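PDB 4J3G: GCN5-related N-acetyltransferase from Brucella melitensis biovar Abortus, which probably transfers an acetyl group from acetyl-coenzyme A to an amino group, perhaps the N-terminal alanine of a ribosomal protein, as a GNAT-family acetyltransferase. Local coordinates for residues A79-P93 with E105-I119. Numbering follows the deposited sequence.
Sequences AEREGQVVGYASYGP and ELSVYVASNARGGGI. With SO4 (sulfate ion), chain E.
Tyr88 and Tyr109 are paired across two antiparallel strands, their rings lying alongside on one face of the sheet. Tyr109 CD2 sits over one face of the Tyr88 ring, near its rim and 3.4 Å from CZ; the planes are inclined at 33°. Tyr88 CG stands between its backbone N and carbonyl carbon (chi1 72°), which brings its ring up to Tyr109, and Leu37 and Tyr41 of helix 34-47 also pack on it. Tyr109 N reaches Tyr88 O at 2.8 Å, almost straight at 175°. Similar paired bonds join Ser90 to Ser107 and Gly92 to Glu105; the buried Ser90 hydroxyl is hydrogen-bonded to Pro75 O and Arg69 NE. On the other face, small Ala89 CB meets Val108 CG2 at 4.0 Å, and Leu127 of helix 119-133 touches Ala89.

Strands 84-93 and 103-110 form the central hairpin of the GNAT fold, and the loop that follows, Arg115 to Gly120, fits the family's Q/R-x-x-G-x-G pyrophosphate-binding loop. A sulfate there, held by Arg115 NE and NH2 and by the backbone N of Gly116 and Gly120, probably mimics a cofactor phosphate. Gly116 and Gly118 have positive phi, which suits glycine. Ile119 begins the helix beyond and turns its apolar branches back: CD1 lies 3.6 Å from Val86 CG2, and CG2 packs on Ala79 CB. Gly87, lacking a side chain, lets Tyr109 O and Ile119 CG2 come close.

Toward solvent the fit loosens. Arg81 lays one guanidinium face over Ile119 CD1, with NH2 3.7 Å from Ala114 CB. At the far end, the Glu105 carboxylate forms a salt bridge with Arg95 of the second subunit.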
ATOM      1  N   ALA A  79       5.677  16.150 -19.637  1.00 21.81           N
ATOM      2  CA  ALA A  79       6.036  17.528 -19.838  1.00 22.76           C
ATOM      3  C   ALA A  79       7.054  17.600 -20.973  1.00 24.62           C
ATOM      4  O   ALA A  79       8.091  16.928 -20.933  1.00 22.71           O
ATOM      5  CB  ALA A  79       6.609  18.103 -18.574  1.00 22.39           C
ATOM      6  N   GLU A  80       6.772  18.467 -21.935  1.00 27.26           N
ATOM      7  CA  GLU A  80       7.639  18.677 -23.084  1.00 29.88           C
ATOM      8  C   GLU A  80       8.164  20.113 -23.098  1.00 31.14           C
ATOM      9  O   GLU A  80       7.397  21.052 -22.897  1.00 30.76           O
ATOM     10  CB  GLU A  80       6.858  18.394 -24.368  1.00 32.32           C
ATOM     11  CG  GLU A  80       7.743  18.313 -25.606  1.00 34.93           C
ATOM     12  CD  GLU A  80       6.948  18.263 -26.892  1.00 37.63           C
ATOM     13  OE1 GLU A  80       6.089  17.354 -27.026  1.00 38.66           O
ATOM     14  OE2 GLU A  80       7.189  19.135 -27.783  1.00 42.24           O
ATOM     15  N   ARG A  81       9.477  20.261 -23.318  1.00 31.10           N
ATOM     16  CA  ARG A  81      10.164  21.573 -23.345  1.00 32.28           C
ATOM     17  C   ARG A  81      11.240  21.541 -24.431  1.00 34.32           C
ATOM     18  O   ARG A  81      12.050  20.605 -24.480  1.00 32.96           O
ATOM     19  CB  ARG A  81      10.848  21.858 -21.989  1.00 31.22           C
ATOM     20  CG  ARG A  81      11.300  23.295 -21.800  1.00 31.26           C
ATOM     21  CD  ARG A  81      11.813  23.571 -20.406  1.00 30.18           C
ATOM     22  NE  ARG A  81      12.990  22.780 -20.076  1.00 29.91           N
ATOM     23  CZ  ARG A  81      13.510  22.675 -18.862  1.00 29.42           C
ATOM     24  NH1 ARG A  81      12.958  23.303 -17.836  1.00 29.88           N
ATOM     25  NH2 ARG A  81      14.589  21.932 -18.664  1.00 30.45           N
ATOM     26  N   GLU A  82      11.255  22.573 -25.276  1.00 37.14           N
ATOM     27  CA  GLU A  82      12.184  22.658 -26.418  1.00 40.87           C
ATOM     28  C   GLU A  82      12.214  21.347 -27.214  1.00 41.51           C
ATOM     29  O   GLU A  82      13.300  20.832 -27.550  1.00 42.37           O
ATOM     30  CB  GLU A  82      13.598  23.051 -25.932  1.00 42.34           C
ATOM     31  CG  GLU A  82      13.637  24.439 -25.303  1.00 43.64           C
ATOM     32  CD  GLU A  82      15.034  24.890 -24.909  1.00 45.49           C
ATOM     33  OE1 GLU A  82      15.661  24.213 -24.063  1.00 44.09           O
ATOM     34  OE2 GLU A  82      15.481  25.942 -25.414  1.00 44.86           O
ATOM     35  N   GLY A  83      11.012  20.820 -27.495  1.00 42.00           N
ATOM     36  CA  GLY A  83      10.824  19.520 -28.161  1.00 40.71           C
ATOM     37  C   GLY A  83      11.041  18.230 -27.347  1.00 39.03           C
ATOM     38  O   GLY A  83      10.698  17.153 -27.819  1.00 39.36           O
ATOM     39  N   GLN A  84      11.636  18.317 -26.153  1.00 35.75           N
ATOM     40  CA  GLN A  84      12.083  17.097 -25.419  1.00 32.30           C
ATOM     41  C   GLN A  84      11.145  16.821 -24.248  1.00 30.44           C
ATOM     42  O   GLN A  84      10.671  17.740 -23.600  1.00 29.88           O
ATOM     43  CB  GLN A  84      13.513  17.272 -24.866  1.00 32.21           C
ATOM     44  N   VAL A  85      10.885  15.553 -23.981  1.00 28.31           N
ATOM     45  CA  VAL A  85      10.239  15.180 -22.708  1.00 25.70           C
ATOM     46  C   VAL A  85      11.206  15.364 -21.532  1.00 24.52           C
ATOM     47  O   VAL A  85      12.323  14.816 -21.547  1.00 24.74           O
ATOM     48  CB  VAL A  85       9.679  13.762 -22.783  1.00 25.00           C
ATOM     49  CG1 VAL A  85       9.133  13.307 -21.436  1.00 23.21           C
ATOM     50  CG2 VAL A  85       8.585  13.719 -23.841  1.00 26.26           C
ATOM     51  N   VAL A  86      10.787  16.177 -20.546  1.00 23.16           N
ATOM     52  CA  VAL A  86      11.633  16.529 -19.385  1.00 23.25           C
ATOM     53  C   VAL A  86      11.050  16.037 -18.077  1.00 21.67           C
ATOM     54  O   VAL A  86      11.708  16.126 -17.013  1.00 23.24           O
ATOM     55  CB  VAL A  86      11.957  18.043 -19.303  1.00 24.13           C
ATOM     56  CG1 VAL A  86      12.954  18.425 -20.393  1.00 25.31           C
ATOM     57  CG2 VAL A  86      10.703  18.913 -19.430  1.00 24.49           C
ATOM     58  N   GLY A  87       9.871  15.432 -18.153  1.00 19.37           N
ATOM     59  CA  GLY A  87       9.304  14.740 -16.982  1.00 17.73           C
ATOM     60  C   GLY A  87       8.021  14.025 -17.307  1.00 17.49           C
ATOM     61  O   GLY A  87       7.407  14.283 -18.322  1.00 18.15           O
ATOM     62  N   TYR A  88       7.558  13.159 -16.397  1.00 17.21           N
ATOM     63  CA  TYR A  88       6.231  12.592 -16.543  1.00 17.00           C
ATOM     64  C   TYR A  88       5.561  12.346 -15.181  1.00 15.81           C
ATOM     65  O   TYR A  88       6.211  12.321 -14.131  1.00 16.43           O
ATOM     66  CB  TYR A  88       6.254  11.293 -17.369  1.00 16.87           C
ATOM     67  CG  TYR A  88       6.849  10.062 -16.682  1.00 17.35           C
ATOM     68  CD1 TYR A  88       8.218   9.795 -16.726  1.00 18.44           C
ATOM     69  CD2 TYR A  88       6.022   9.118 -16.051  1.00 18.23           C
ATOM     70  CE1 TYR A  88       8.745   8.636 -16.138  1.00 18.93           C
ATOM     71  CE2 TYR A  88       6.545   7.966 -15.449  1.00 18.28           C
ATOM     72  CZ  TYR A  88       7.909   7.726 -15.514  1.00 19.06           C
ATOM     73  OH  TYR A  88       8.446   6.576 -14.948  1.00 19.56           O
ATOM     74  N   ALA A  89       4.254  12.130 -15.225  1.00 15.19           N
ATOM     75  CA  ALA A  89       3.486  11.874 -13.984  1.00 15.05           C
ATOM     76  C   ALA A  89       2.351  10.921 -14.233  1.00 13.89           C
ATOM     77  O   ALA A  89       1.736  10.894 -15.327  1.00 14.57           O
ATOM     78  CB  ALA A  89       2.919  13.177 -13.385  1.00 15.48           C
ATOM     79  N   SER A  90       2.030  10.146 -13.208  1.00 13.83           N
ATOM     80  CA  SER A  90       0.897   9.276 -13.316  1.00 13.05           C
ATOM     81  C   SER A  90       0.323   8.976 -11.945  1.00 12.56           C
ATOM     82  O   SER A  90       0.847   9.393 -10.918  1.00 12.23           O
ATOM     83  CB  SER A  90       1.297   7.983 -14.045  1.00 13.05           C
ATOM     84  OG  SER A  90       0.139   7.255 -14.439  1.00 14.35           O
ATOM     85  N   TYR A  91      -0.811   8.290 -11.950  1.00 13.38           N
ATOM     86  CA  TYR A  91      -1.342   7.705 -10.714  1.00 12.46           C
ATOM     87  C   TYR A  91      -1.959   6.376 -11.004  1.00 13.84           C
ATOM     88  O   TYR A  91      -2.315   6.070 -12.159  1.00 13.98           O
ATOM     89  CB  TYR A  91      -2.301   8.622  -9.992  1.00 12.85           C
ATOM     90  CG  TYR A  91      -3.590   8.899 -10.654  1.00 12.96           C
ATOM     91  CD1 TYR A  91      -4.619   7.930 -10.699  1.00 13.24           C
ATOM     92  CD2 TYR A  91      -3.862  10.155 -11.165  1.00 13.45           C
ATOM     93  CE1 TYR A  91      -5.824   8.211 -11.315  1.00 13.67           C
ATOM     94  CE2 TYR A  91      -5.081  10.435 -11.750  1.00 13.88           C
ATOM     95  CZ  TYR A  91      -6.049   9.474 -11.820  1.00 14.21           C
ATOM     96  OH  TYR A  91      -7.257   9.777 -12.447  1.00 15.65           O
ATOM     97  N   GLY A  92      -1.987   5.536  -9.960  1.00 13.27           N
ATOM     98  CA  GLY A  92      -2.567   4.205 -10.053  1.00 14.12           C
ATOM     99  C   GLY A  92      -3.149   3.790  -8.711  1.00 14.77           C
ATOM    100  O   GLY A  92      -3.290   4.599  -7.805  1.00 12.82           O
ATOM    101  N   PRO A  93      -3.502   2.537  -8.580  1.00 16.42           N
ATOM    102  CA  PRO A  93      -4.195   2.127  -7.393  1.00 17.38           C
ATOM    103  C   PRO A  93      -3.348   2.290  -6.132  1.00 16.74           C
ATOM    104  O   PRO A  93      -2.144   2.035  -6.156  1.00 18.01           O
ATOM    105  CB  PRO A  93      -4.465   0.631  -7.647  1.00 19.20           C
ATOM    106  CG  PRO A  93      -4.410   0.474  -9.113  1.00 20.43           C
ATOM    107  CD  PRO A  93      -3.404   1.458  -9.589  1.00 19.53           C
ATOM    108  N   GLU A 105      -2.606   6.492  -5.811  1.00 13.76           N
ATOM    109  CA  GLU A 105      -1.297   6.990  -5.428  1.00 14.58           C
ATOM    110  C   GLU A 105      -0.601   7.579  -6.636  1.00 15.13           C
ATOM    111  O   GLU A 105      -0.534   6.927  -7.707  1.00 13.65           O
ATOM    112  CB  GLU A 105      -0.420   5.869  -4.855  1.00 16.73           C
ATOM    113  CG  GLU A 105       0.982   6.363  -4.585  1.00 19.85           C
ATOM    114  CD  GLU A 105       1.747   5.486  -3.610  1.00 24.39           C
ATOM    115  OE1 GLU A 105       1.118   4.601  -2.948  1.00 25.73           O
ATOM    116  OE2 GLU A 105       2.980   5.717  -3.501  1.00 27.15           O
ATOM    117  N   LEU A 106      -0.054   8.787  -6.493  1.00 15.98           N
ATOM    118  CA  LEU A 106       0.507   9.468  -7.640  1.00 17.42           C
ATOM    119  C   LEU A 106       2.020   9.512  -7.578  1.00 18.63           C
ATOM    120  O   LEU A 106       2.611   9.438  -6.487  1.00 19.77           O
ATOM    121  CB  LEU A 106      -0.158  10.856  -7.854  1.00 20.38           C
ATOM    122  CG  LEU A 106       0.262  12.135  -7.139  1.00 24.20           C
ATOM    123  CD1 LEU A 106      -0.691  13.252  -7.556  1.00 25.03           C
ATOM    124  CD2 LEU A 106       0.292  12.026  -5.644  1.00 24.60           C
ATOM    125  N   SER A 107       2.645   9.623  -8.758  1.00 18.31           N
ATOM    126  CA  SER A 107       4.090   9.749  -8.897  1.00 18.21           C
ATOM    127  C   SER A 107       4.427  10.782  -9.945  1.00 17.58           C
ATOM    128  O   SER A 107       3.723  10.923 -10.943  1.00 15.82           O
ATOM    129  CB  SER A 107       4.693   8.431  -9.336  1.00 19.46           C
ATOM    130  OG  SER A 107       4.509   7.431  -8.358  1.00 21.57           O
ATOM    131  N   VAL A 108       5.502  11.521  -9.691  1.00 17.69           N
ATOM    132  CA  VAL A 108       5.987  12.552 -10.573  1.00 18.15           C
ATOM    133  C   VAL A 108       7.482  12.367 -10.707  1.00 18.02           C
ATOM    134  O   VAL A 108       8.196  12.384  -9.705  1.00 18.59           O
ATOM    135  CB  VAL A 108       5.766  13.960  -9.986  1.00 19.53           C
ATOM    136  CG1 VAL A 108       6.360  15.025 -10.897  1.00 20.51           C
ATOM    137  CG2 VAL A 108       4.304  14.226  -9.739  1.00 19.61           C
ATOM    138  N   TYR A 109       7.963  12.227 -11.938  1.00 17.68           N
ATOM    139  CA  TYR A 109       9.401  12.106 -12.201  1.00 18.27           C
ATOM    140  C   TYR A 109       9.882  13.210 -13.095  1.00 18.84           C
ATOM    141  O   TYR A 109       9.287  13.472 -14.150  1.00 17.53           O
ATOM    142  CB  TYR A 109       9.669  10.813 -12.926  1.00 19.73           C
ATOM    143  CG  TYR A 109       9.187   9.645 -12.181  1.00 21.78           C
ATOM    144  CD1 TYR A 109       9.951   9.071 -11.230  1.00 25.32           C
ATOM    145  CD2 TYR A 109       7.946   9.131 -12.421  1.00 24.54           C
ATOM    146  CE1 TYR A 109       9.482   7.979 -10.495  1.00 28.32           C
ATOM    147  CE2 TYR A 109       7.487   8.015 -11.749  1.00 26.94           C
ATOM    148  CZ  TYR A 109       8.249   7.452 -10.778  1.00 28.95           C
ATOM    149  OH  TYR A 109       7.749   6.358 -10.081  1.00 34.58           O
ATOM    150  N   VAL A 110      11.004  13.807 -12.725  1.00 18.27           N
ATOM    151  CA  VAL A 110      11.589  14.876 -13.547  1.00 19.54           C
ATOM    152  C   VAL A 110      12.965  14.439 -13.959  1.00 20.73           C
ATOM    153  O   VAL A 110      13.675  13.832 -13.161  1.00 20.55           O
ATOM    154  CB  VAL A 110      11.673  16.201 -12.756  1.00 20.59           C
ATOM    155  CG1 VAL A 110      12.251  17.322 -13.641  1.00 22.03           C
ATOM    156  CG2 VAL A 110      10.301  16.572 -12.213  1.00 20.11           C
ATOM    157  N   ALA A 111      13.327  14.721 -15.210  1.00 23.77           N
ATOM    158  CA  ALA A 111      14.703  14.485 -15.692  1.00 26.77           C
ATOM    159  C   ALA A 111      15.810  14.999 -14.730  1.00 27.69           C
ATOM    160  O   ALA A 111      15.722  16.109 -14.145  1.00 27.86           O
ATOM    161  CB  ALA A 111      14.871  15.058 -17.100  1.00 28.70           C
ATOM    162  N   SER A 112      16.832  14.164 -14.531  1.00 28.19           N
ATOM    163  CA  SER A 112      17.882  14.427 -13.562  1.00 29.98           C
ATOM    164  C   SER A 112      18.626  15.719 -13.862  1.00 31.10           C
ATOM    165  O   SER A 112      19.121  16.365 -12.939  1.00 32.99           O
ATOM    166  CB  SER A 112      18.900  13.275 -13.565  1.00 30.97           C
ATOM    167  OG  SER A 112      19.339  13.058 -14.896  1.00 31.79           O
ATOM    168  N   ASN A 113      18.695  16.099 -15.140  1.00 30.77           N
ATOM    169  CA  ASN A 113      19.412  17.306 -15.523  1.00 33.07           C
ATOM    170  C   ASN A 113      18.471  18.508 -15.647  1.00 31.32           C
ATOM    171  O   ASN A 113      18.890  19.605 -16.059  1.00 32.73           O
ATOM    172  CB  ASN A 113      20.197  17.087 -16.817  1.00 35.48           C
ATOM    173  CG  ASN A 113      19.300  16.972 -18.034  1.00 38.73           C
ATOM    174  OD1 ASN A 113      18.072  16.877 -17.917  1.00 42.99           O
ATOM    175  ND2 ASN A 113      19.914  16.935 -19.219  1.00 39.81           N
ATOM    176  N   ALA A 114      17.203  18.315 -15.270  1.00 28.14           N
ATOM    177  CA  ALA A 114      16.228  19.400 -15.328  1.00 27.27           C
ATOM    178  C   ALA A 114      15.534  19.679 -13.983  1.00 25.36           C
ATOM    179  O   ALA A 114      14.470  20.277 -13.972  1.00 25.55           O
ATOM    180  CB  ALA A 114      15.198  19.116 -16.415  1.00 26.90           C
ATOM    181  N   ARG A 115      16.164  19.314 -12.863  1.00 24.86           N
ATOM    182  CA  ARG A 115      15.566  19.573 -11.543  1.00 25.83           C
ATOM    183  C   ARG A 115      15.590  21.091 -11.154  1.00 25.87           C
ATOM    184  O   ARG A 115      16.449  21.865 -11.585  1.00 24.09           O
ATOM    185  CB  ARG A 115      16.253  18.753 -10.433  1.00 27.32           C
ATOM    186  CG  ARG A 115      16.425  17.272 -10.742  1.00 28.12           C
ATOM    187  CD  ARG A 115      15.084  16.546 -10.936  1.00 27.51           C
ATOM    188  NE  ARG A 115      14.117  16.805  -9.854  1.00 28.11           N
ATOM    189  CZ  ARG A 115      14.041  16.124  -8.714  1.00 29.07           C
ATOM    190  NH1 ARG A 115      14.909  15.122  -8.424  1.00 30.01           N
ATOM    191  NH2 ARG A 115      13.124  16.459  -7.832  1.00 28.61           N
ATOM    192  N   GLY A 116      14.639  21.473 -10.318  1.00 25.10           N
ATOM    193  CA  GLY A 116      14.588  22.824  -9.768  1.00 25.27           C
ATOM    194  C   GLY A 116      14.074  23.855 -10.746  1.00 26.51           C
ATOM    195  O   GLY A 116      14.294  25.059 -10.554  1.00 27.38           O
ATOM    196  N   GLY A 117      13.343  23.404 -11.766  1.00 25.81           N
ATOM    197  CA  GLY A 117      12.896  24.294 -12.842  1.00 26.80           C
ATOM    198  C   GLY A 117      11.386  24.421 -12.946  1.00 26.72           C
ATOM    199  O   GLY A 117      10.898  25.009 -13.906  1.00 28.87           O
ATOM    200  N   GLY A 118      10.645  23.862 -11.985  1.00 25.75           N
ATOM    201  CA  GLY A 118       9.180  24.039 -11.919  1.00 25.43           C
ATOM    202  C   GLY A 118       8.378  22.952 -12.622  1.00 25.30           C
ATOM    203  O   GLY A 118       7.146  22.987 -12.637  1.00 25.99           O
ATOM    204  N   ILE A 119       9.085  21.966 -13.165  1.00 23.90           N
ATOM    205  CA  ILE A 119       8.458  20.900 -13.947  1.00 22.76           C
ATOM    206  C   ILE A 119       7.565  20.025 -13.082  1.00 20.91           C
ATOM    207  O   ILE A 119       6.411  19.761 -13.457  1.00 20.65           O
ATOM    208  CB  ILE A 119       9.505  19.999 -14.625  1.00 21.85           C
ATOM    209  CG1 ILE A 119      10.366  20.832 -15.622  1.00 22.90           C
ATOM    210  CG2 ILE A 119       8.815  18.813 -15.321  1.00 21.66           C
ATOM    211  CD1 ILE A 119      11.602  20.104 -16.118  1.00 22.44           C
TER
HETATM  212  S   SO4 E 201      11.481  19.578  -9.378  1.00 23.88           S
HETATM  213  O1  SO4 E 201      11.684  20.691  -8.398  1.00 28.29           O
HETATM  214  O2  SO4 E 201      10.544  20.042 -10.454  1.00 24.61           O
HETATM  215  O3  SO4 E 201      12.809  19.365 -10.016  1.00 23.05           O
HETATM  216  O4  SO4 E 201      10.995  18.360  -8.672  1.00 23.88           O